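Local coordinates for SnoaL-like domain-containing protein (Sphaerobacter thermophilus, PDB 5TGN) that is of unknown function but has a SnoaL-like fold of the NTF2 kind, which in relatives often encloses a pocket for small molecules, at residues A[7-12]-A[26-31]; A[11-16]-A[50-55]; A[78-83]-A[88-93]. All coordinates share one frame; numbering follows the deposited sequence.

Contact 1 of 3, residues A[7-12]-A[26-31]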
ATOM      1  N   ILE A   7      -4.516  24.243  -8.590  1.00 28.62           N
ATOM      2  CA  ILE A   7      -4.347  24.328  -7.140  1.00 27.40           C
ATOM      3  C   ILE A   7      -5.699  24.265  -6.436  1.00 26.29           C
ATOM      4  O   ILE A   7      -5.809  23.678  -5.351  1.00 26.33           O
ATOM      5  CB  ILE A   7      -3.547  25.589  -6.748  1.00 29.25           C
ATOM      6  CG1 ILE A   7      -3.222  25.564  -5.254  1.00 26.79           C
ATOM      7  CG2 ILE A   7      -4.293  26.892  -7.122  1.00 32.75           C
ATOM      8  CD1 ILE A   7      -2.341  24.384  -4.824  1.00 24.31           C
ATOM      9  N   ASP A   8      -6.750  24.834  -7.046  1.00 30.40           N
ATOM     10  CA  ASP A   8      -8.099  24.735  -6.490  1.00 29.35           C
ATOM     11  C   ASP A   8      -8.585  23.294  -6.456  1.00 27.18           C
ATOM     12  O   ASP A   8      -9.205  22.870  -5.473  1.00 27.07           O
ATOM     13  CB  ASP A   8      -9.083  25.572  -7.308  1.00 34.90           C
ATOM     14  CG  ASP A   8      -8.741  27.068  -7.304  1.00 44.07           C
ATOM     15  OD1 ASP A   8      -8.138  27.553  -6.314  1.00 40.29           O
ATOM     16  OD2 ASP A   8      -9.084  27.746  -8.296  1.00 48.17           O
ATOM     17  N   LEU A   9      -8.369  22.545  -7.552  1.00 26.39           N
ATOM     18  CA  LEU A   9      -8.765  21.140  -7.579  1.00 24.33           C
ATOM     19  C   LEU A   9      -8.040  20.360  -6.487  1.00 22.76           C
ATOM     20  O   LEU A   9      -8.647  19.543  -5.782  1.00 26.03           O
ATOM     21  CB  LEU A   9      -8.477  20.526  -8.955  1.00 25.10           C
ATOM     22  CG  LEU A   9      -9.319  21.029 -10.129  1.00 28.87           C
ATOM     23  CD1 LEU A   9      -8.767  20.540 -11.467  1.00 30.38           C
ATOM     24  CD2 LEU A   9     -10.772  20.611  -9.966  1.00 30.12           C
ATOM     25  N   ALA A  10      -6.734  20.601  -6.337  1.00 23.04           N
ATOM     26  CA  ALA A  10      -5.958  19.863  -5.348  1.00 17.97           C
ATOM     27  C   ALA A  10      -6.466  20.147  -3.936  1.00 19.74           C
ATOM     28  O   ALA A  10      -6.679  19.221  -3.146  1.00 21.92           O
ATOM     29  CB  ALA A  10      -4.472  20.220  -5.478  1.00 19.74           C
ATOM     30  N   ARG A  11      -6.657  21.429  -3.593  1.00 20.72           N
ATOM     31  CA  ARG A  11      -7.150  21.761  -2.258  1.00 22.98           C
ATOM     32  C   ARG A  11      -8.543  21.183  -2.022  1.00 25.55           C
ATOM     33  O   ARG A  11      -8.868  20.746  -0.908  1.00 22.01           O
ATOM     34  CB  ARG A  11      -7.186  23.283  -2.057  1.00 28.20           C
ATOM     35  CG  ARG A  11      -5.823  24.000  -1.980  1.00 33.09           C
ATOM     36  CD  ARG A  11      -6.042  25.526  -2.171  1.00 41.63           C
ATOM     37  NE  ARG A  11      -4.790  26.276  -2.162  1.00 41.19           N
ATOM     38  CZ  ARG A  11      -4.628  27.482  -2.689  1.00 42.97           C
ATOM     39  NH1 ARG A  11      -5.642  28.090  -3.284  1.00 44.44           N
ATOM     40  NH2 ARG A  11      -3.441  28.071  -2.634  1.00 43.84           N
ATOM     41  N   GLU A  12      -9.409  21.240  -3.039  1.00 22.02           N
ATOM     42  CA  GLU A  12     -10.750  20.693  -2.878  1.00 22.86           C
ATOM     43  C   GLU A  12     -10.708  19.178  -2.709  1.00 20.49           C
ATOM     44  O   GLU A  12     -11.528  18.610  -1.981  1.00 20.97           O
ATOM     45  CB  GLU A  12     -11.635  21.065  -4.071  1.00 25.01           C
ATOM     46  CG  GLU A  12     -13.087  20.650  -3.882  1.00 33.95           C
ATOM     47  CD  GLU A  12     -13.753  21.380  -2.715  1.00 40.05           C
ATOM     48  OE1 GLU A  12     -13.237  22.444  -2.291  1.00 42.46           O
ATOM     49  OE2 GLU A  12     -14.781  20.881  -2.209  1.00 41.23           O
ATOM     50  N   ALA A  26     -14.579  12.321  -6.439  1.00 16.20           N
ATOM     51  CA  ALA A  26     -14.588  11.762  -7.789  1.00 18.54           C
ATOM     52  C   ALA A  26     -14.996  12.799  -8.832  1.00 24.95           C
ATOM     53  O   ALA A  26     -14.452  12.813  -9.943  1.00 22.87           O
ATOM     54  CB  ALA A  26     -15.532  10.555  -7.856  1.00 18.42           C
ATOM     55  N   ALA A  27     -15.947  13.684  -8.496  1.00 21.89           N
ATOM     56  CA  ALA A  27     -16.365  14.730  -9.437  1.00 19.76           C
ATOM     57  C   ALA A  27     -15.226  15.666  -9.832  1.00 24.46           C
ATOM     58  O   ALA A  27     -15.345  16.370 -10.847  1.00 21.52           O
ATOM     59  CB  ALA A  27     -17.521  15.571  -8.855  1.00 23.23           C
ATOM     60  N   LEU A  28     -14.127  15.702  -9.066  1.00 17.54           N
ATOM     61  CA  LEU A  28     -12.972  16.490  -9.481  1.00 14.31           C
ATOM     62  C   LEU A  28     -12.158  15.840 -10.588  1.00 16.81           C
ATOM     63  O   LEU A  28     -11.253  16.487 -11.127  1.00 19.79           O
ATOM     64  CB  LEU A  28     -12.038  16.743  -8.304  1.00 14.56           C
ATOM     65  CG  LEU A  28     -12.709  17.354  -7.087  1.00 20.65           C
ATOM     66  CD1 LEU A  28     -11.679  17.342  -5.962  1.00 20.01           C
ATOM     67  CD2 LEU A  28     -13.228  18.785  -7.385  1.00 26.47           C
ATOM     68  N   PHE A  29     -12.432  14.598 -10.943  1.00 19.45           N
ATOM     69  CA  PHE A  29     -11.611  13.888 -11.916  1.00 15.80           C
ATOM     70  C   PHE A  29     -12.304  13.846 -13.278  1.00 18.64           C
ATOM     71  O   PHE A  29     -13.534  13.864 -13.370  1.00 18.05           O
ATOM     72  CB  PHE A  29     -11.329  12.454 -11.454  1.00 20.17           C
ATOM     73  CG  PHE A  29     -10.384  12.360 -10.305  1.00 18.79           C
ATOM     74  CD1 PHE A  29      -9.094  11.879 -10.488  1.00 14.61           C
ATOM     75  CD2 PHE A  29     -10.791  12.714  -9.030  1.00 13.22           C
ATOM     76  CE1 PHE A  29      -8.203  11.750  -9.405  1.00 15.95           C
ATOM     77  CE2 PHE A  29      -9.905  12.599  -7.924  1.00 15.59           C
ATOM     78  CZ  PHE A  29      -8.602  12.123  -8.113  1.00 14.47           C
ATOM     79  N   ALA A  30     -11.492  13.780 -14.331  1.00 19.58           N
ATOM     80  CA  ALA A  30     -11.991  13.420 -15.652  1.00 24.59           C
ATOM     81  C   ALA A  30     -12.622  12.030 -15.612  1.00 23.62           C
ATOM     82  O   ALA A  30     -12.313  11.194 -14.754  1.00 20.21           O
ATOM     83  CB  ALA A  30     -10.869  13.443 -16.698  1.00 22.84           C
ATOM     84  N   GLN A  31     -13.510  11.787 -16.573  1.00 25.15           N
ATOM     85  CA  GLN A  31     -14.205  10.508 -16.636  1.00 27.54           C
ATOM     86  C   GLN A  31     -13.228   9.344 -16.711  1.00 23.95           C
ATOM     87  O   GLN A  31     -13.479   8.278 -16.142  1.00 22.14           O
ATOM     88  CB  GLN A  31     -15.161  10.492 -17.841  1.00 30.41           C
ATOM     89  CG  GLN A  31     -15.903   9.183 -18.004  1.00 33.85           C
ATOM     90  CD  GLN A  31     -16.920   9.180 -19.169  1.00 44.75           C
ATOM     91  OE1 GLN A  31     -16.883  10.039 -20.071  1.00 46.67           O
ATOM     92  NE2 GLN A  31     -17.825   8.188 -19.154  1.00 40.34           N
TER
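L28 reaches across to helix 6-18 and meets both L9 and E12 there, one helical turn apart on the same side of that helix. The contact is apolar and small, 172 Å² over both sides, and L28 supplies just over half of it.

Methyl packing comes first. CD2 of L28 lies 4.0 Å from CD2 of L9; the two side chains run antiparallel past one another and touch through these methyls. The same CD2 of L28 is also 4.0 Å from CG of E12, whose side chain crosses the leucine at about a right angle. Two torsions put the aliphatic part of E12 there: CG is anti to the backbone N (chi1 -174°), and the chain then bends at chi2 (64°), which turns the carboxylate away from L28 toward R16, its salt-bridge partner. E12 thus offers methylene to the leucine and keeps its charge outside the apolar patch.

The second branch of L28 packs on main chain. CD1 rests 3.8 Å from the carbonyl O of L9 and 3.9 Å from C of E12, so the leucine fills the space against the helix backbone between these two side chains.

Backbone bonding fixes each partner separately. On the helix, E12 N donates to D8 O at 2.9 Å. L28 occupies the third position of a type I turn closed by F29 N to A26 O, also 2.9 Å.

In the fold, this turn links helix 22-26 to strand 29-30; L28 in the turn and A30 just beyond it both form backbone hydrogen bonds with I101 of strand 100-108. Helix 6-18 in turn lies over the sheet, L9 packing on V96 and A10 on F94 of strand 88-97 and on V74 and L76 of strand 73-81.

Contact 2 of 3, residues A[11-16]-A[50-55]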
ATOM      1  N   ARG A  11      -6.657  21.429  -3.593  1.00 20.72           N
ATOM      2  CA  ARG A  11      -7.150  21.761  -2.258  1.00 22.98           C
ATOM      3  C   ARG A  11      -8.543  21.183  -2.022  1.00 25.55           C
ATOM      4  O   ARG A  11      -8.868  20.746  -0.908  1.00 22.01           O
ATOM      5  CB  ARG A  11      -7.186  23.283  -2.057  1.00 28.20           C
ATOM      6  CG  ARG A  11      -5.823  24.000  -1.980  1.00 33.09           C
ATOM      7  CD  ARG A  11      -6.042  25.526  -2.171  1.00 41.63           C
ATOM      8  NE  ARG A  11      -4.790  26.276  -2.162  1.00 41.19           N
ATOM      9  CZ  ARG A  11      -4.628  27.482  -2.689  1.00 42.97           C
ATOM     10  NH1 ARG A  11      -5.642  28.090  -3.284  1.00 44.44           N
ATOM     11  NH2 ARG A  11      -3.441  28.071  -2.634  1.00 43.84           N
ATOM     12  N   GLU A  12      -9.409  21.240  -3.039  1.00 22.02           N
ATOM     13  CA  GLU A  12     -10.750  20.693  -2.878  1.00 22.86           C
ATOM     14  C   GLU A  12     -10.708  19.178  -2.709  1.00 20.49           C
ATOM     15  O   GLU A  12     -11.528  18.610  -1.981  1.00 20.97           O
ATOM     16  CB  GLU A  12     -11.635  21.065  -4.071  1.00 25.01           C
ATOM     17  CG  GLU A  12     -13.087  20.650  -3.882  1.00 33.95           C
ATOM     18  CD  GLU A  12     -13.753  21.380  -2.715  1.00 40.05           C
ATOM     19  OE1 GLU A  12     -13.237  22.444  -2.291  1.00 42.46           O
ATOM     20  OE2 GLU A  12     -14.781  20.881  -2.209  1.00 41.23           O
ATOM     21  N   TYR A  13      -9.787  18.507  -3.403  1.00 18.79           N
ATOM     22  CA  TYR A  13      -9.636  17.066  -3.222  1.00 17.05           C
ATOM     23  C   TYR A  13      -9.353  16.751  -1.763  1.00 16.10           C
ATOM     24  O   TYR A  13     -10.037  15.935  -1.147  1.00 16.33           O
ATOM     25  CB  TYR A  13      -8.520  16.521  -4.131  1.00 15.22           C
ATOM     26  CG  TYR A  13      -8.250  15.049  -3.826  1.00 17.82           C
ATOM     27  CD1 TYR A  13      -8.965  14.040  -4.473  1.00 19.02           C
ATOM     28  CD2 TYR A  13      -7.336  14.674  -2.836  1.00 20.68           C
ATOM     29  CE1 TYR A  13      -8.745  12.691  -4.170  1.00 21.68           C
ATOM     30  CE2 TYR A  13      -7.103  13.326  -2.536  1.00 17.54           C
ATOM     31  CZ  TYR A  13      -7.821  12.353  -3.201  1.00 20.93           C
ATOM     32  OH  TYR A  13      -7.617  11.026  -2.882  1.00 23.10           O
ATOM     33  N   ILE A  14      -8.392  17.457  -1.166  1.00 20.55           N
ATOM     34  CA  ILE A  14      -8.104  17.250   0.252  1.00 18.99           C
ATOM     35  C   ILE A  14      -9.340  17.532   1.103  1.00 21.68           C
ATOM     36  O   ILE A  14      -9.625  16.818   2.069  1.00 19.41           O
ATOM     37  CB  ILE A  14      -6.914  18.129   0.693  1.00 22.70           C
ATOM     38  CG1 ILE A  14      -5.660  17.799  -0.110  1.00 20.62           C
ATOM     39  CG2 ILE A  14      -6.639  17.956   2.217  1.00 17.93           C
ATOM     40  CD1 ILE A  14      -5.131  16.340   0.141  1.00 19.64           C
ATOM     41  N   SER A  15     -10.070  18.598   0.789  1.00 20.54           N
ATOM     42  CA  SER A  15     -11.230  18.923   1.617  1.00 23.46           C
ATOM     43  C   SER A  15     -12.270  17.811   1.536  1.00 23.58           C
ATOM     44  O   SER A  15     -12.879  17.433   2.549  1.00 25.49           O
ATOM     45  CB  SER A  15     -11.824  20.269   1.185  1.00 31.83           C
ATOM     46  OG  SER A  15     -12.936  20.624   1.985  1.00 39.48           O
ATOM     47  N   ARG A  16     -12.462  17.260   0.340  1.00 22.02           N
ATOM     48  CA  ARG A  16     -13.479  16.224   0.137  1.00 31.09           C
ATOM     49  C   ARG A  16     -13.094  14.920   0.826  1.00 21.22           C
ATOM     50  O   ARG A  16     -13.948  14.244   1.406  1.00 27.90           O
ATOM     51  CB  ARG A  16     -13.702  15.982  -1.365  1.00 21.62           C
ATOM     52  CG  ARG A  16     -14.375  17.114  -2.124  1.00 30.95           C
ATOM     53  CD  ARG A  16     -15.714  17.472  -1.540  1.00 40.07           C
ATOM     54  NE  ARG A  16     -15.574  18.476  -0.487  1.00 51.49           N
ATOM     55  CZ  ARG A  16     -16.294  18.510   0.636  1.00 53.93           C
ATOM     56  NH1 ARG A  16     -17.231  17.590   0.875  1.00 45.44           N
ATOM     57  NH2 ARG A  16     -16.063  19.469   1.532  1.00 55.26           N
ATOM     58  N   ALA A  50     -14.248   6.543  -6.243  1.00 20.38           N
ATOM     59  CA  ALA A  50     -15.120   6.626  -5.077  1.00 20.07           C
ATOM     60  C   ALA A  50     -14.876   5.463  -4.131  1.00 23.58           C
ATOM     61  O   ALA A  50     -14.848   5.651  -2.913  1.00 21.35           O
ATOM     62  CB  ALA A  50     -16.589   6.667  -5.509  1.00 19.81           C
ATOM     63  N   ALA A  51     -14.687   4.258  -4.676  1.00 18.29           N
ATOM     64  CA  ALA A  51     -14.462   3.080  -3.845  1.00 21.68           C
ATOM     65  C   ALA A  51     -13.159   3.200  -3.073  1.00 18.21           C
ATOM     66  O   ALA A  51     -13.101   2.870  -1.880  1.00 17.25           O
ATOM     67  CB  ALA A  51     -14.443   1.814  -4.721  1.00 19.13           C
ATOM     68  N   PHE A  52     -12.090   3.645  -3.749  1.00 16.30           N
ATOM     69  CA  PHE A  52     -10.819   3.841  -3.067  1.00 15.83           C
ATOM     70  C   PHE A  52     -10.972   4.786  -1.887  1.00 17.95           C
ATOM     71  O   PHE A  52     -10.511   4.499  -0.774  1.00 17.63           O
ATOM     72  CB  PHE A  52      -9.775   4.370  -4.053  1.00 18.88           C
ATOM     73  CG  PHE A  52      -8.510   4.846  -3.389  1.00 20.36           C
ATOM     74  CD1 PHE A  52      -7.554   3.926  -2.932  1.00 15.15           C
ATOM     75  CD2 PHE A  52      -8.269   6.213  -3.232  1.00 17.69           C
ATOM     76  CE1 PHE A  52      -6.360   4.385  -2.290  1.00 14.65           C
ATOM     77  CE2 PHE A  52      -7.084   6.669  -2.627  1.00 17.73           C
ATOM     78  CZ  PHE A  52      -6.131   5.744  -2.174  1.00 16.03           C
ATOM     79  N   ILE A  53     -11.630   5.927  -2.112  1.00 15.28           N
ATOM     80  CA  ILE A  53     -11.762   6.934  -1.070  1.00 19.48           C
ATOM     81  C   ILE A  53     -12.607   6.418   0.084  1.00 22.26           C
ATOM     82  O   ILE A  53     -12.270   6.636   1.249  1.00 18.93           O
ATOM     83  CB  ILE A  53     -12.351   8.218  -1.677  1.00 23.21           C
ATOM     84  CG1 ILE A  53     -11.263   8.882  -2.530  1.00 26.14           C
ATOM     85  CG2 ILE A  53     -12.895   9.154  -0.588  1.00 21.31           C
ATOM     86  CD1 ILE A  53     -11.760  10.005  -3.279  1.00 29.61           C
ATOM     87  N   GLU A  54     -13.700   5.710  -0.218  1.00 15.34           N
ATOM     88  CA  GLU A  54     -14.552   5.149   0.824  1.00 22.48           C
ATOM     89  C   GLU A  54     -13.842   4.062   1.634  1.00 19.13           C
ATOM     90  O   GLU A  54     -14.228   3.809   2.779  1.00 20.99           O
ATOM     91  CB  GLU A  54     -15.845   4.604   0.192  1.00 22.09           C
ATOM     92  CG  GLU A  54     -16.898   5.717  -0.003  1.00 50.71           C
ATOM     93  CD  GLU A  54     -17.902   5.458  -1.140  1.00 63.64           C
ATOM     94  OE1 GLU A  54     -18.770   6.339  -1.350  1.00 66.41           O
ATOM     95  OE2 GLU A  54     -17.823   4.402  -1.825  1.00 66.91           O
ATOM     96  N   ALA A  55     -12.805   3.432   1.083  1.00 17.70           N
ATOM     97  CA  ALA A  55     -12.082   2.384   1.801  1.00 21.09           C
ATOM     98  C   ALA A  55     -11.103   2.919   2.855  1.00 20.31           C
ATOM     99  O   ALA A  55     -10.583   2.120   3.654  1.00 19.46           O
ATOM    100  CB  ALA A  55     -11.348   1.502   0.790  1.00 18.15           C
TER
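Y13 on helix 6-18 meets I53 and F52 on helix 46-54, joining two helices of the NTF2-like alpha+beta fold. The tight part is buried. CE1 of Y13 lies 4.1 Å from CD1 of I53, the two side chains meeting head-on across the gap between the helices and the methyl approaching the tyrosine ring obliquely. With CG anti to the backbone N (chi1 173°), the Y13 ring is carried far enough for its hydroxyl to reach a second residue: OH stands at the edge of the F52 ring, near its plane and 4.4 Å from CE2. The first is ordinary van der Waals packing, the second a looser approach, and the total of 91 Å² marks a light touch between helices. The F52 ring also meets Y43 of its own chain and, in a cation-pi contact, R41 of the second subunit; the Y13 ring also meets F94.

The looser side is the partly exposed edge of helix 6-18, where the R16 side chain makes no contact with segment 50-55. R16 turns instead to its own helix and to D21, a salt-bridge partner of NH1. NH2 bonds weakly to OG of S15, and NE donates to OE2 of E12 at 3.1 Å, a salt bridge whose N-H...O angle of only 130° makes the hydrogen bond weak.

Contact 3 of 3, residues A[78-83]-A[88-93]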
ATOM      1  N   GLY A  78       1.629  16.457   3.054  1.00 23.05           N
ATOM      2  CA  GLY A  78       0.729  16.621   4.181  1.00 24.47           C
ATOM      3  C   GLY A  78       0.926  15.522   5.201  1.00 23.62           C
ATOM      4  O   GLY A  78       1.710  14.591   5.005  1.00 20.99           O
ATOM      5  N   VAL A  79       0.215  15.659   6.317  1.00 17.92           N
ATOM      6  CA  VAL A  79       0.253  14.693   7.406  1.00 20.56           C
ATOM      7  C   VAL A  79      -1.152  14.127   7.531  1.00 21.49           C
ATOM      8  O   VAL A  79      -2.120  14.886   7.626  1.00 22.13           O
ATOM      9  CB  VAL A  79       0.731  15.344   8.727  1.00 21.79           C
ATOM     10  CG1 VAL A  79       0.771  14.321   9.869  1.00 18.95           C
ATOM     11  CG2 VAL A  79       2.085  15.990   8.547  1.00 28.97           C
ATOM     12  N   VAL A  80      -1.273  12.809   7.517  1.00 16.15           N
ATOM     13  CA  VAL A  80      -2.556  12.140   7.735  1.00 18.30           C
ATOM     14  C   VAL A  80      -2.554  11.542   9.141  1.00 17.95           C
ATOM     15  O   VAL A  80      -1.689  10.724   9.467  1.00 22.57           O
ATOM     16  CB  VAL A  80      -2.820  11.058   6.678  1.00 19.16           C
ATOM     17  CG1 VAL A  80      -4.137  10.304   6.998  1.00 21.78           C
ATOM     18  CG2 VAL A  80      -2.889  11.687   5.275  1.00 21.82           C
ATOM     19  N   GLN A  81      -3.482  11.984   9.990  1.00 18.50           N
ATOM     20  CA  GLN A  81      -3.619  11.442  11.329  1.00 17.95           C
ATOM     21  C   GLN A  81      -4.889  10.606  11.455  1.00 23.50           C
ATOM     22  O   GLN A  81      -5.912  10.902  10.829  1.00 21.99           O
ATOM     23  CB  GLN A  81      -3.617  12.569  12.365  1.00 23.24           C
ATOM     24  CG  GLN A  81      -2.252  13.253  12.405  1.00 28.37           C
ATOM     25  CD  GLN A  81      -2.199  14.395  13.376  1.00 34.58           C
ATOM     26  OE1 GLN A  81      -2.538  15.524  13.026  1.00 43.15           O
ATOM     27  NE2 GLN A  81      -1.779  14.114  14.610  1.00 31.65           N
ATOM     28  N   THR A  82      -4.819   9.583  12.294  1.00 23.76           N
ATOM     29  CA  THR A  82      -5.909   8.654  12.561  1.00 24.14           C
ATOM     30  C   THR A  82      -6.054   8.437  14.056  1.00 27.69           C
ATOM     31  O   THR A  82      -5.199   8.859  14.847  1.00 22.60           O
ATOM     32  CB  THR A  82      -5.664   7.299  11.880  1.00 23.96           C
ATOM     33  OG1 THR A  82      -4.415   6.774  12.341  1.00 25.41           O
ATOM     34  CG2 THR A  82      -5.681   7.408  10.328  1.00 22.72           C
ATOM     35  N   PRO A  83      -7.157   7.799  14.484  1.00 30.62           N
ATOM     36  CA  PRO A  83      -7.355   7.558  15.921  1.00 30.39           C
ATOM     37  C   PRO A  83      -6.280   6.723  16.578  1.00 31.98           C
ATOM     38  O   PRO A  83      -6.021   6.916  17.774  1.00 30.27           O
ATOM     39  CB  PRO A  83      -8.715   6.844  15.967  1.00 31.60           C
ATOM     40  CG  PRO A  83      -9.473   7.452  14.843  1.00 26.07           C
ATOM     41  CD  PRO A  83      -8.428   7.653  13.736  1.00 28.85           C
ATOM     42  N   ALA A  88       1.139   9.848   9.239  1.00 29.59           N
ATOM     43  CA  ALA A  88       1.788   9.465   7.998  1.00 26.85           C
ATOM     44  C   ALA A  88       2.074  10.713   7.175  1.00 32.77           C
ATOM     45  O   ALA A  88       1.198  11.569   7.026  1.00 23.81           O
ATOM     46  CB  ALA A  88       0.916   8.505   7.191  1.00 27.50           C
ATOM     47  N   GLN A  89       3.292  10.803   6.648  1.00 24.91           N
ATOM     48  CA  GLN A  89       3.708  11.855   5.727  1.00 23.54           C
ATOM     49  C   GLN A  89       3.342  11.427   4.315  1.00 20.30           C
ATOM     50  O   GLN A  89       3.802  10.374   3.852  1.00 20.11           O
ATOM     51  CB  GLN A  89       5.219  12.092   5.811  1.00 25.98           C
ATOM     52  CG  GLN A  89       5.700  12.201   7.240  1.00 40.59           C
ATOM     53  CD  GLN A  89       5.297  13.515   7.850  1.00 43.35           C
ATOM     54  OE1 GLN A  89       5.242  14.527   7.152  1.00 48.62           O
ATOM     55  NE2 GLN A  89       4.997  13.515   9.150  1.00 51.17           N
ATOM     56  N   ILE A  90       2.547  12.240   3.623  1.00 18.33           N
ATOM     57  CA  ILE A  90       1.994  11.839   2.333  1.00 15.74           C
ATOM     58  C   ILE A  90       2.281  12.920   1.300  1.00 22.62           C
ATOM     59  O   ILE A  90       2.252  14.116   1.612  1.00 19.11           O
ATOM     60  CB  ILE A  90       0.473  11.560   2.418  1.00 18.63           C
ATOM     61  CG1 ILE A  90       0.160  10.456   3.440  1.00 21.92           C
ATOM     62  CG2 ILE A  90      -0.075  11.104   1.073  1.00 16.27           C
ATOM     63  CD1 ILE A  90       0.781   9.095   3.126  1.00 22.27           C
ATOM     64  N   GLU A  91       2.568  12.497   0.076  1.00 16.87           N
ATOM     65  CA  GLU A  91       2.731  13.398  -1.053  1.00 15.85           C
ATOM     66  C   GLU A  91       1.637  13.083  -2.064  1.00 16.09           C
ATOM     67  O   GLU A  91       1.445  11.916  -2.422  1.00 18.36           O
ATOM     68  CB  GLU A  91       4.128  13.236  -1.672  1.00 14.96           C
ATOM     69  CG  GLU A  91       4.334  13.881  -3.056  1.00 19.96           C
ATOM     70  CD  GLU A  91       5.722  13.590  -3.609  1.00 26.01           C
ATOM     71  OE1 GLU A  91       5.950  12.480  -4.151  1.00 25.67           O
ATOM     72  OE2 GLU A  91       6.605  14.439  -3.443  1.00 24.80           O
ATOM     73  N   TRP A  92       0.901  14.113  -2.497  1.00 16.21           N
ATOM     74  CA  TRP A  92      -0.139  13.995  -3.523  1.00 17.61           C
ATOM     75  C   TRP A  92       0.344  14.727  -4.770  1.00 16.64           C
ATOM     76  O   TRP A  92       0.628  15.928  -4.714  1.00 21.08           O
ATOM     77  CB  TRP A  92      -1.465  14.606  -3.047  1.00 13.31           C
ATOM     78  CG  TRP A  92      -2.155  13.876  -1.917  1.00 18.12           C
ATOM     79  CD1 TRP A  92      -3.121  12.895  -2.023  1.00 16.83           C
ATOM     80  CD2 TRP A  92      -1.975  14.108  -0.510  1.00 13.27           C
ATOM     81  NE1 TRP A  92      -3.526  12.493  -0.767  1.00 16.16           N
ATOM     82  CE2 TRP A  92      -2.836  13.220   0.176  1.00 18.07           C
ATOM     83  CE3 TRP A  92      -1.169  14.980   0.232  1.00 17.06           C
ATOM     84  CZ2 TRP A  92      -2.912  13.182   1.581  1.00 22.01           C
ATOM     85  CZ3 TRP A  92      -1.241  14.939   1.619  1.00 26.57           C
ATOM     86  CH2 TRP A  92      -2.104  14.035   2.279  1.00 21.66           C
ATOM     87  N   ILE A  93       0.440  14.026  -5.893  1.00 16.20           N
ATOM     88  CA  ILE A  93       0.874  14.649  -7.152  1.00 16.77           C
ATOM     89  C   ILE A  93      -0.329  14.666  -8.078  1.00 18.12           C
ATOM     90  O   ILE A  93      -0.787  13.603  -8.493  1.00 16.58           O
ATOM     91  CB  ILE A  93       2.045  13.899  -7.805  1.00 13.74           C
ATOM     92  CG1 ILE A  93       3.224  13.770  -6.821  1.00 18.86           C
ATOM     93  CG2 ILE A  93       2.476  14.594  -9.137  1.00 15.94           C
ATOM     94  CD1 ILE A  93       4.357  12.850  -7.351  1.00 23.95           C
TER
HETATM   95  O   HOH W   1       4.619  15.715   4.889  1.00 41.57           O
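An antiparallel beta hairpin, strands 73-81 and 88-97, brings G78, V79 and V80 against I90, Q89 and A88 in that order. The N-to-C directions of the short strand segments make 131°, well short of 180°, a marked twist. G78-I90 and V80-A88 are hydrogen-bonded pairs, each with two backbone bonds: G78 N reaches I90 O at 2.8 Å and V80 N reaches A88 O at 2.8 Å, the latter nearly straight at 168°. V79-Q89 between them is the non-hydrogen-bonded pair.

On the V79 face, the V79 and Q89 side chains run alongside each other off the same face. Q89 bends at chi2 (-74°), folding its amide back so that OE1 sits 3.7 Å from V79 CG2. A water donates to Q89 OE1 at 2.6 Å and to G78 O at 3.1 Å, bridging the strands; G78 O thereby accepts from this water as well as from I90 N. Without the amide, as with an alanine here, the water is likely to lose its side-chain acceptor and V79 CG2 the neighbour along its flank.

On the other face, V80 CG2 packs 3.8 Å from I90 CG1 and 3.9 Å from W92 CH2, standing at the edge of the indole. W92 CZ3 comes within 3.5 Å of G78 N, and a CB on G78 would collide with that ring atom. I90 CG2 covers one indole face near its rim.

The hairpin lies within the mixed sheet. V79 and Q81 continue the bonding to A62 and T60 of strand 60-69, while E91 pairs through its backbone with N107 of strand 100-108. W92 also packs on T61 and I64 of the former strand and L104 of the latter.

Contacts 1 and 2 share R11 and E12 on helix 6-18, and their centres are 9 Å apart. They touch directly: L28 CD1 approaches Y13 N at 3.4 Å, and F29 CE2 lies 3.9 Å from Y13 CD1. Contact 2 also reaches contact 3, centres 13 Å apart, with I14 CD1 3.9 Å from W92 CE2 and Y13 CE2 4.0 Å from W92 CD1. Contacts 1 and 3 lie on opposite sides of the chain's centre, their centres 18 Å and their nearest atoms about 7 Å apart, leaving Y13 as a link between them. Glycerol, probably from the crystallisation liquor, is bound about 4 Å from the W92 side chain and about 5 Å from that of F52; this may mark a pocket near contacts 2 and 3.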